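Local coordinates for SusD superfamily protein (Bacteroides thetaiotaomicron, PDB 3MCX) that is of unknown function but belongs to the SusD family and probably takes part in glycan binding at the outer membrane, and binds zinc ions, at residues 290-295 / 435-440. Residues are numbered along the deposited sequence; the frame is centred on the assembly and turned at random. Where two conformers were deposited one is given.
Sequences NLILSE and GSWHLE
Residues 290-295 pass through the short strand 292-293 and end on Glu-295, the first residue of helix 295-301, and the loop 435-440 comes nearest where the CA atoms of Glu-295 and Gly-435 lie 4.5 Å apart. A type I beta turn from Gly-435 to His-438 shapes the loop. The CG of Trp-437 sits in the crowded position between its backbone N and carbonyl carbon (chi1 56°), and the indole reaches across to the strand end. Its NE1 gives a nearly straight hydrogen bond (173°) to Leu-293 O at 2.9 Å, with the acceptor in the ring plane and the N-H directed at a lone pair of the carbonyl. That edge-on bond fixes the rotation of the indole, while the start of the helix lies over one face: Glu-295 CB makes a CH-pi contact 3.6 Å from the centroid of the six-membered ring. From there the Glu-295 chain continues extended, crossing the indole at about a right angle, and OE1 accepts Ser-436 N at 2.9 Å from above the carboxylate plane. A water on the same indole face accepts from Glu-295 N and, weakly, from Trp-437 N. An alanine in place of Trp-437 would remove the indole, and would probably leave Leu-293 O without this donor and loosen the packing beneath Glu-295. Nearby, Ser-294 CB packs 3.5 Å from His-438 NE2. The histidine is held by Tyr-72 at ND1 and by Asp-296 at NE2, and Asp-296 also accepts Gly-435 N. Ser-294 OG, besides its bond to Ala-54 O, caps Phe-297 N, so the arrangement is that of a serine N-cap at a strand-to-helix junction, here joined to the loop before helix 441-444 within the SusD-family fold.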
# COMPACT_ATOMS: atom_id res chain seq x y z
N ASN A 290 15.11 -9.91 -0.14
CA ASN A 290 15.36 -9.35 1.19
C ASN A 290 14.14 -9.16 2.04
O ASN A 290 14.13 -8.28 2.89
CB ASN A 290 16.22 -8.08 1.18
CG ASN A 290 17.01 -7.93 2.48
OD1 ASN A 290 17.15 -8.93 3.21
ND2 ASN A 290 17.54 -6.73 2.77
N LEU A 291 13.10 -9.97 1.82
CA LEU A 291 11.89 -9.95 2.62
C LEU A 291 11.53 -11.37 2.97
O LEU A 291 11.40 -12.23 2.09
CB LEU A 291 10.74 -9.28 1.87
CG LEU A 291 10.91 -7.78 1.62
CD1 LEU A 291 10.05 -7.32 0.45
CD2 LEU A 291 10.60 -6.92 2.86
N ILE A 292 11.37 -11.62 4.27
CA ILE A 292 10.89 -12.89 4.78
C ILE A 292 9.91 -12.62 5.89
O ILE A 292 9.89 -11.52 6.45
CB ILE A 292 12.01 -13.82 5.26
CG1 ILE A 292 12.87 -13.19 6.39
CG2 ILE A 292 12.91 -14.25 4.05
CD1 ILE A 292 13.86 -14.13 7.08
N LEU A 293 9.09 -13.62 6.21
CA LEU A 293 8.13 -13.52 7.30
C LEU A 293 8.82 -13.70 8.64
O LEU A 293 9.76 -14.53 8.76
CB LEU A 293 7.04 -14.58 7.10
CG LEU A 293 6.26 -14.46 5.78
CD1 LEU A 293 5.37 -15.70 5.50
CD2 LEU A 293 5.40 -13.17 5.77
N SER A 294 8.36 -12.96 9.64
CA SER A 294 8.89 -13.07 10.99
C SER A 294 8.21 -14.19 11.78
O SER A 294 7.15 -14.70 11.40
CB SER A 294 8.67 -11.76 11.72
OG SER A 294 7.29 -11.60 11.98
N GLU A 295 8.81 -14.53 12.88
CA GLU A 295 8.19 -15.48 13.79
C GLU A 295 6.91 -14.88 14.40
O GLU A 295 5.97 -15.60 14.73
CB GLU A 295 9.14 -15.90 14.90
CG GLU A 295 8.68 -17.14 15.62
CD GLU A 295 9.52 -17.43 16.84
OE1 GLU A 295 9.93 -16.43 17.50
OE2 GLU A 295 9.74 -18.65 17.15
N GLY A 435 9.86 -11.67 17.40
CA GLY A 435 10.23 -12.95 16.84
C GLY A 435 11.71 -13.22 16.89
O GLY A 435 12.53 -12.32 16.75
N SER A 436 12.07 -14.49 17.04
CA SER A 436 13.45 -14.89 17.34
C SER A 436 14.44 -14.73 16.18
O SER A 436 15.65 -14.80 16.44
CB SER A 436 13.51 -16.32 17.88
OG SER A 436 13.19 -17.24 16.87
N TRP A 437 13.96 -14.56 14.95
CA TRP A 437 14.88 -14.30 13.85
C TRP A 437 14.87 -12.89 13.31
O TRP A 437 15.47 -12.63 12.27
CB TRP A 437 14.77 -15.35 12.74
CG TRP A 437 13.40 -15.57 12.10
CD1 TRP A 437 12.87 -14.92 11.06
CD2 TRP A 437 12.46 -16.60 12.46
NE1 TRP A 437 11.64 -15.44 10.74
CE2 TRP A 437 11.35 -16.46 11.59
CE3 TRP A 437 12.44 -17.63 13.41
CZ2 TRP A 437 10.26 -17.32 11.64
CZ3 TRP A 437 11.34 -18.47 13.47
CH2 TRP A 437 10.27 -18.31 12.59
N HIS A 438 14.26 -11.94 14.01
CA HIS A 438 14.51 -10.57 13.68
C HIS A 438 16.00 -10.30 13.73
O HIS A 438 16.76 -10.90 14.52
CB HIS A 438 13.74 -9.64 14.62
CG HIS A 438 12.31 -9.48 14.21
ND1 HIS A 438 11.92 -8.72 13.12
CD2 HIS A 438 11.17 -9.98 14.76
CE1 HIS A 438 10.60 -8.77 13.00
NE2 HIS A 438 10.12 -9.52 14.00
N LEU A 439 16.42 -9.35 12.90
CA LEU A 439 17.84 -9.12 12.78
C LEU A 439 18.43 -8.45 14.01
O LEU A 439 17.77 -7.62 14.64
CB LEU A 439 18.15 -8.26 11.56
CG LEU A 439 17.68 -8.85 10.26
CD1 LEU A 439 18.23 -8.01 9.05
CD2 LEU A 439 17.99 -10.33 10.11
N GLU A 440 19.69 -8.73 14.29
CA GLU A 440 20.37 -8.13 15.43
C GLU A 440 20.54 -6.62 15.26
O GLU A 440 20.72 -5.90 16.23
CB GLU A 440 21.72 -8.80 15.70
CG GLU A 440 21.61 -10.25 16.20
CD GLU A 440 20.76 -10.42 17.44
OE1 GLU A 440 20.96 -9.63 18.39
OE2 GLU A 440 19.91 -11.36 17.46
O HOH W 1 11.39 -13.23 13.45